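Local coordinates for protein iron superoxide dismutase (Trypanosoma cruzi, PDB 2GPC) that probably catalyses the dismutation of superoxide radicals into molecular oxygen and hydrogen peroxide at an iron centre, at residues 184-187 and 191-194; 146-149 and 154-157; 114-119 and 176-181. All blocks are in the same frame, centred on the assembly; numbering follows the deposited sequence.

From the N terminus, the first segment met is 114-119, the end of helix 105-118. Contact 3 joins it to 176-181 on helix 174-184 and so closes a loop of 56 residues that contains all three strands of the antiparallel sheet. Nested inside that loop is contact 2, which folds the turn 146-149 back against 154-157 of strand 153-160. Contact 1 follows contact 3 in series and closes just three residues, where the chain leaves helix 174-184 and enters the last helix, 187-193. None of the three cross. F181 of contact 3 packs on L157 of contact 2, and the C-terminal residues of contact 1 lie against the same strand.

Contact 1 of 3, residues 184-187 and 191-194; sequences VVNW and ERQL
E191 meets W187 through the backbone: its N donates to W187 O at 3.0 Å, with an N-H...O angle of 162°. This is an i to i+4 bond in the opening turn of helix 187-193, the last helix of the chain. The E191 side chain runs out extended from there, and OE1 takes a hydrogen bond from a water at 2.7 Å from OE1. The same water gives a second, weak bond to W187 O, so the carbonyl that holds the helix turn also touches solvent. One residue on, R192 sends its chain back toward the start of the helix, and a bend at the third torsion (chi3 -69°) turns the guanidinium toward N186. The amide of N186 and the guanidinium stand almost perpendicular, 85° apart, with ND2 at the guanidinium edge, 4.1 Å from NH2. A second water spans that gap: N186 ND2 and R192 NH2 both donate to it, each at 3.0 Å, and it lies in the guanidinium plane. N186 is the N-cap of the helix, its OD1 receiving a weak bond from N189 N. At the far end, Q193 packs on L156, and L194 lays its side chain on L156 and on V94 of helix 92-102. The C-terminal carboxylate of L194 forms a salt bridge with K154, while at the helix start W187 NE1 donates to G88 O. The contact thus combines one direct backbone bond, E191 to W187, with a water-mediated N186 and R192 side. There two donors converge on one acceptor, and the water oxygen both spaces and joins their N-H groups.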
loop_
_atom_site.group_PDB
_atom_site.type_symbol
_atom_site.label_atom_id
_atom_site.label_comp_id
_atom_site.label_asym_id
_atom_site.label_seq_id
_atom_site.Cartn_x
_atom_site.Cartn_y
_atom_site.Cartn_z
ATOM N N VAL A 184 5.204 9.680 -20.159
ATOM C CA VAL A 184 4.657 8.565 -20.934
ATOM C C VAL A 184 3.125 8.537 -21.063
ATOM O O VAL A 184 2.582 7.571 -21.592
ATOM C CB VAL A 184 5.158 7.192 -20.395
ATOM C CG1 VAL A 184 6.664 7.077 -20.545
ATOM C CG2 VAL A 184 4.729 6.958 -18.955
ATOM N N VAL A 185 2.433 9.589 -20.637
ATOM C CA VAL A 185 0.959 9.611 -20.732
ATOM C C VAL A 185 0.522 9.427 -22.179
ATOM O O VAL A 185 1.011 10.107 -23.067
ATOM C CB VAL A 185 0.343 10.930 -20.201
ATOM C CG1 VAL A 185 -1.178 10.994 -20.499
ATOM C CG2 VAL A 185 0.573 11.061 -18.735
ATOM N N ASN A 186 -0.418 8.514 -22.391
ATOM C CA ASN A 186 -0.940 8.204 -23.709
ATOM C C ASN A 186 -2.188 9.045 -23.976
ATOM O O ASN A 186 -3.316 8.609 -23.731
ATOM C CB ASN A 186 -1.258 6.700 -23.784
ATOM C CG ASN A 186 -1.595 6.239 -25.178
ATOM O OD1 ASN A 186 -1.806 7.046 -26.077
ATOM N ND2 ASN A 186 -1.652 4.923 -25.366
ATOM N N TRP A 187 -1.980 10.264 -24.471
ATOM C CA TRP A 187 -3.106 11.153 -24.785
ATOM C C TRP A 187 -4.024 10.567 -25.861
ATOM O O TRP A 187 -5.204 10.880 -25.889
ATOM C CB TRP A 187 -2.615 12.549 -25.191
ATOM C CG TRP A 187 -1.871 13.206 -24.086
ATOM C CD1 TRP A 187 -0.553 13.528 -24.072
ATOM C CD2 TRP A 187 -2.380 13.543 -22.787
ATOM N NE1 TRP A 187 -0.213 14.085 -22.862
ATOM C CE2 TRP A 187 -1.317 14.107 -22.053
ATOM C CE3 TRP A 187 -3.638 13.461 -22.182
ATOM C CZ2 TRP A 187 -1.468 14.572 -20.745
ATOM C CZ3 TRP A 187 -3.788 13.915 -20.882
ATOM C CH2 TRP A 187 -2.713 14.466 -20.179
ATOM N N GLU A 191 -8.094 10.394 -25.456
ATOM C CA GLU A 191 -9.022 10.872 -26.473
ATOM C C GLU A 191 -10.060 9.807 -26.833
ATOM O O GLU A 191 -11.224 10.125 -26.999
ATOM C CB GLU A 191 -8.273 11.306 -27.728
ATOM C CG GLU A 191 -9.167 11.961 -28.767
ATOM C CD GLU A 191 -8.393 12.553 -29.930
ATOM O OE1 GLU A 191 -7.150 12.506 -29.921
ATOM O OE2 GLU A 191 -9.037 13.066 -30.871
ATOM N N ARG A 192 -9.628 8.552 -26.937
ATOM C CA ARG A 192 -10.525 7.424 -27.219
ATOM C C ARG A 192 -11.603 7.195 -26.155
ATOM O O ARG A 192 -12.680 6.678 -26.459
ATOM C CB ARG A 192 -9.710 6.136 -27.365
ATOM C CG ARG A 192 -9.034 5.970 -28.728
ATOM C CD ARG A 192 -8.414 4.582 -28.929
ATOM N NE ARG A 192 -7.253 4.367 -28.061
ATOM C CZ ARG A 192 -5.969 4.486 -28.431
ATOM N NH1 ARG A 192 -5.625 4.818 -29.672
ATOM N NH2 ARG A 192 -5.009 4.257 -27.543
ATOM N N GLN A 193 -11.303 7.551 -24.911
ATOM C CA GLN A 193 -12.245 7.375 -23.798
ATOM C C GLN A 193 -13.265 8.508 -23.626
ATOM O O GLN A 193 -14.218 8.352 -22.863
ATOM C CB GLN A 193 -11.489 7.236 -22.472
ATOM C CG GLN A 193 -10.358 6.225 -22.464
ATOM C CD GLN A 193 -10.744 4.888 -23.040
ATOM O OE1 GLN A 193 -11.767 4.319 -22.656
ATOM N NE2 GLN A 193 -9.921 4.369 -23.955
ATOM N N LEU A 194 -13.040 9.652 -24.273
ATOM C CA LEU A 194 -13.911 10.827 -24.113
ATOM C C LEU A 194 -15.371 10.534 -24.439
ATOM O O LEU A 194 -15.654 9.850 -25.427
ATOM C CB LEU A 194 -13.452 11.982 -25.002
ATOM C CG LEU A 194 -12.248 12.800 -24.555
ATOM C CD1 LEU A 194 -11.984 13.892 -25.563
ATOM C CD2 LEU A 194 -12.466 13.390 -23.171
ATOM O OXT LEU A 194 -16.235 11.023 -23.700
HETATM O O HOH W 1 -2.061 4.034 -28.175
HETATM O O HOH W 2 -5.163 13.395 -28.256
#

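Contact 2 of 3, residues 146-149 and 154-157; sequences CPLT and KPLL
P155 packs against both P147 and L148, and nothing but apolar carbon meets across this contact. In the C-terminal domain the turn lies between strand 135-142 and 153-160, an outermost strand of this chain's three-stranded antiparallel sheet. In the turn 146-149, C146 supplies the backbone anchor: its O accepts from T149 N at 3.2 Å, the bond that closes the short 3-10 turn around the two residues between. P147 comes next, with its CB directed at the strand. Its ring sets CG 4.5 Å from P155 CB, a loose ring-to-ring approach, and P155 likewise points its CB back at the turn. L148 follows and adds the closer touch, CD2 to P155 CG at 4.3 Å. Its CD1 branch continues outward, anti to CA (chi2 -165°), which leaves CD2 as the methyl that reaches the proline ring. With no hydrogen bond between the segments, these two proline rings and one methyl account for the meeting, and the backbones stay 6.7 Å apart at the CA atoms of P147 and P155. The turn and the strand share a neighbour, since both prolines also lean on W126 of the central strand 123-130. Farther along strand 153-160, L156 and L157 both face L127 in a classic beta bulge. The turn also rests on helix 63-80, where C146 and L148 touch F73, while L156 and L157 lie against V190 of helix 187-193.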
loop_
_atom_site.group_PDB
_atom_site.type_symbol
_atom_site.label_atom_id
_atom_site.label_comp_id
_atom_site.label_asym_id
_atom_site.label_seq_id
_atom_site.Cartn_x
_atom_site.Cartn_y
_atom_site.Cartn_z
ATOM N N CYS A 146 -12.371 1.410 -7.856
ATOM C CA CYS A 146 -12.522 1.506 -9.295
ATOM C C CYS A 146 -13.664 2.477 -9.632
ATOM O O CYS A 146 -14.744 2.352 -9.074
ATOM C CB CYS A 146 -12.825 0.123 -9.850
ATOM S SG CYS A 146 -12.896 0.054 -11.655
ATOM N N PRO A 147 -13.433 3.435 -10.534
ATOM C CA PRO A 147 -14.473 4.405 -10.917
ATOM C C PRO A 147 -15.750 3.758 -11.442
ATOM O O PRO A 147 -16.785 4.385 -11.291
ATOM C CB PRO A 147 -13.810 5.241 -12.026
ATOM C CG PRO A 147 -12.356 5.005 -11.882
ATOM C CD PRO A 147 -12.168 3.678 -11.252
ATOM N N LEU A 148 -15.690 2.548 -12.010
ATOM C CA LEU A 148 -16.899 1.848 -12.474
ATOM C C LEU A 148 -18.007 1.668 -11.410
ATOM O O LEU A 148 -19.167 1.468 -11.767
ATOM C CB LEU A 148 -16.556 0.482 -13.090
ATOM C CG LEU A 148 -15.612 0.487 -14.305
ATOM C CD1 LEU A 148 -15.668 -0.848 -15.023
ATOM C CD2 LEU A 148 -15.894 1.627 -15.269
ATOM N N THR A 149 -17.673 1.736 -10.122
ATOM C CA THR A 149 -18.712 1.666 -9.078
ATOM C C THR A 149 -19.507 2.970 -8.963
ATOM O O THR A 149 -20.532 3.009 -8.290
ATOM C CB THR A 149 -18.127 1.289 -7.685
ATOM O OG1 THR A 149 -17.132 2.240 -7.284
ATOM C CG2 THR A 149 -17.396 -0.052 -7.731
ATOM N N LYS A 154 -16.715 8.382 -16.119
ATOM C CA LYS A 154 -16.006 7.694 -17.196
ATOM C C LYS A 154 -14.482 7.835 -17.050
ATOM O O LYS A 154 -13.953 8.946 -17.031
ATOM C CB LYS A 154 -16.444 8.225 -18.563
ATOM C CG LYS A 154 -15.856 7.465 -19.750
ATOM C CD LYS A 154 -16.869 7.267 -20.882
ATOM C CE LYS A 154 -17.385 8.594 -21.438
ATOM N NZ LYS A 154 -17.633 8.515 -22.925
ATOM N N PRO A 155 -13.773 6.719 -16.940
ATOM C CA PRO A 155 -12.320 6.779 -16.762
ATOM C C PRO A 155 -11.597 7.204 -18.042
ATOM O O PRO A 155 -11.907 6.721 -19.127
ATOM C CB PRO A 155 -11.950 5.358 -16.332
ATOM C CG PRO A 155 -13.048 4.493 -16.789
ATOM C CD PRO A 155 -14.280 5.336 -16.931
ATOM N N LEU A 156 -10.653 8.127 -17.898
ATOM C CA LEU A 156 -9.846 8.606 -19.018
ATOM C C LEU A 156 -8.365 8.231 -18.908
ATOM O O LEU A 156 -7.716 7.965 -19.920
ATOM C CB LEU A 156 -9.965 10.122 -19.137
ATOM C CG LEU A 156 -11.374 10.707 -19.302
ATOM C CD1 LEU A 156 -11.260 12.207 -19.544
ATOM C CD2 LEU A 156 -12.159 10.047 -20.402
ATOM N N LEU A 157 -7.846 8.215 -17.685
ATOM C CA LEU A 157 -6.426 8.023 -17.426
ATOM C C LEU A 157 -6.254 7.533 -15.996
ATOM O O LEU A 157 -6.966 7.982 -15.116
ATOM C CB LEU A 157 -5.693 9.369 -17.568
ATOM C CG LEU A 157 -4.176 9.437 -17.485
ATOM C CD1 LEU A 157 -3.546 8.832 -18.733
ATOM C CD2 LEU A 157 -3.712 10.889 -17.317
#

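Contact 3 of 3, residues 114-119 and 176-181; sequences NVAVGH and AYVQTF
V178 of helix 174-184 packs on A116 and V117 at the end of helix 105-118, a helix-helix contact within the alpha+beta C-terminal domain of the iron/manganese superoxide dismutase fold. The backbones come near each other, 7.2 Å between the CA atoms of V117 and V178, consistent with the small side chains where the helices meet. V178 points its CB at the other helix. Its CG1 lies anti to the backbone N (chi1 169°), which places CG2 beside that N, and CG2 is the methyl that makes the close touches. It nestles between two carbons of the facing helix: A116 CB at 4.0 Å from V178 CG2, and V117 CG2 at 3.9 Å from the same methyl. Those two carbons, A116 CB and V117 CG2, are themselves 4.9 Å apart, so V178 sits in the notch between consecutive residues. V117 has the same kind of rotamer, CG1 anti to its backbone N (chi1 176°), but CB leaves the helix at an angle to the contact. Only one of its branches therefore faces V178, and V117 CG1 stays 6.0 Å from V178 CG2. Polar bonds hold the surroundings in place. R174, just ahead on helix 174-184, uses NH1 to bind the carbonyls of A116 and H119, tying down the end of helix 105-118, and the H119 ring bonds to Q140, H142 and the S122 carbonyl. Y177, next to V178, reaches with its hydroxyl to Y78 and to the backbone O of the iron ligand D160, which links this helix to the metal site. Behind the nearest methyl pair, V117 CG2 also comes within 4.1 Å of V178 CB.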
loop_
_atom_site.group_PDB
_atom_site.type_symbol
_atom_site.label_atom_id
_atom_site.label_comp_id
_atom_site.label_asym_id
_atom_site.label_seq_id
_atom_site.Cartn_x
_atom_site.Cartn_y
_atom_site.Cartn_z
ATOM N N ASN A 114 -0.430 16.349 -7.354
ATOM C CA ASN A 114 -0.552 16.427 -5.902
ATOM C C ASN A 114 -1.429 15.314 -5.320
ATOM O O ASN A 114 -1.113 14.767 -4.263
ATOM C CB ASN A 114 -1.020 17.819 -5.486
ATOM C CG ASN A 114 0.043 18.887 -5.758
ATOM O OD1 ASN A 114 1.239 18.578 -5.898
ATOM N ND2 ASN A 114 -0.383 20.141 -5.829
ATOM N N VAL A 115 -2.499 14.960 -6.021
ATOM C CA VAL A 115 -3.311 13.800 -5.640
ATOM C C VAL A 115 -2.500 12.484 -5.733
ATOM O O VAL A 115 -2.506 11.679 -4.816
ATOM C CB VAL A 115 -4.599 13.706 -6.513
ATOM C CG1 VAL A 115 -5.270 12.358 -6.379
ATOM C CG2 VAL A 115 -5.573 14.809 -6.138
ATOM N N ALA A 116 -1.804 12.281 -6.846
ATOM C CA ALA A 116 -1.035 11.058 -7.067
ATOM C C ALA A 116 0.101 10.900 -6.051
ATOM O O ALA A 116 0.322 9.804 -5.537
ATOM C CB ALA A 116 -0.489 11.025 -8.481
ATOM N N VAL A 117 0.808 11.989 -5.760
ATOM C CA VAL A 117 1.952 11.954 -4.847
ATOM C C VAL A 117 1.482 11.940 -3.388
ATOM O O VAL A 117 2.116 11.320 -2.531
ATOM C CB VAL A 117 2.938 13.134 -5.108
ATOM C CG1 VAL A 117 4.060 13.150 -4.088
ATOM C CG2 VAL A 117 3.526 13.041 -6.513
ATOM N N GLY A 118 0.363 12.593 -3.109
ATOM C CA GLY A 118 -0.143 12.708 -1.748
ATOM C C GLY A 118 -1.028 11.556 -1.276
ATOM O O GLY A 118 -1.393 11.520 -0.106
ATOM N N HIS A 119 -1.395 10.620 -2.157
ATOM C CA HIS A 119 -2.335 9.570 -1.761
ATOM C C HIS A 119 -1.670 8.690 -0.712
ATOM O O HIS A 119 -0.569 8.191 -0.930
ATOM C CB HIS A 119 -2.786 8.714 -2.944
ATOM C CG HIS A 119 -3.833 7.708 -2.586
ATOM N ND1 HIS A 119 -5.181 8.004 -2.575
ATOM C CD2 HIS A 119 -3.729 6.414 -2.196
ATOM C CE1 HIS A 119 -5.862 6.931 -2.207
ATOM N NE2 HIS A 119 -5.005 5.953 -1.973
ATOM N N ALA A 176 9.224 11.273 -8.118
ATOM C CA ALA A 176 10.021 11.062 -9.328
ATOM C C ALA A 176 9.317 10.118 -10.297
ATOM O O ALA A 176 9.383 10.291 -11.515
ATOM C CB ALA A 176 11.410 10.539 -8.978
ATOM N N TYR A 177 8.629 9.129 -9.743
ATOM C CA TYR A 177 7.864 8.179 -10.542
ATOM C C TYR A 177 6.725 8.883 -11.270
ATOM O O TYR A 177 6.459 8.592 -12.435
ATOM C CB TYR A 177 7.316 7.063 -9.632
ATOM C CG TYR A 177 6.120 6.314 -10.170
ATOM C CD1 TYR A 177 6.221 5.499 -11.303
ATOM C CD2 TYR A 177 4.881 6.406 -9.540
ATOM C CE1 TYR A 177 5.103 4.804 -11.797
ATOM C CE2 TYR A 177 3.768 5.721 -10.021
ATOM C CZ TYR A 177 3.883 4.919 -11.153
ATOM O OH TYR A 177 2.772 4.218 -11.613
ATOM N N VAL A 178 6.054 9.809 -10.586
ATOM C CA VAL A 178 4.946 10.545 -11.188
ATOM C C VAL A 178 5.451 11.489 -12.275
ATOM O O VAL A 178 4.789 11.655 -13.292
ATOM C CB VAL A 178 4.102 11.290 -10.120
ATOM C CG1 VAL A 178 3.106 12.283 -10.760
ATOM C CG2 VAL A 178 3.356 10.276 -9.284
ATOM N N GLN A 179 6.619 12.095 -12.074
ATOM C CA GLN A 179 7.229 12.908 -13.130
ATOM C C GLN A 179 7.456 12.054 -14.384
ATOM O O GLN A 179 7.192 12.495 -15.502
ATOM C CB GLN A 179 8.531 13.577 -12.644
ATOM C CG GLN A 179 8.276 14.793 -11.704
ATOM C CD GLN A 179 7.238 15.793 -12.262
ATOM O OE1 GLN A 179 7.474 16.420 -13.290
ATOM N NE2 GLN A 179 6.095 15.928 -11.588
ATOM N N THR A 180 7.911 10.817 -14.182
ATOM C CA THR A 180 8.084 9.861 -15.274
ATOM C C THR A 180 6.754 9.509 -15.944
ATOM O O THR A 180 6.685 9.405 -17.170
ATOM C CB THR A 180 8.785 8.592 -14.745
ATOM O OG1 THR A 180 10.191 8.832 -14.645
ATOM C CG2 THR A 180 8.662 7.418 -15.706
ATOM N N PHE A 181 5.708 9.319 -15.148
ATOM C CA PHE A 181 4.379 9.030 -15.688
ATOM C C PHE A 181 3.996 10.115 -16.681
ATOM O O PHE A 181 3.483 9.817 -17.763
ATOM C CB PHE A 181 3.334 8.912 -14.559
ATOM C CG PHE A 181 1.935 8.661 -15.046
ATOM C CD1 PHE A 181 1.535 7.384 -15.412
ATOM C CD2 PHE A 181 1.023 9.701 -15.150
ATOM C CE1 PHE A 181 0.237 7.147 -15.868
ATOM C CE2 PHE A 181 -0.275 9.474 -15.601
ATOM C CZ PHE A 181 -0.665 8.186 -15.963
#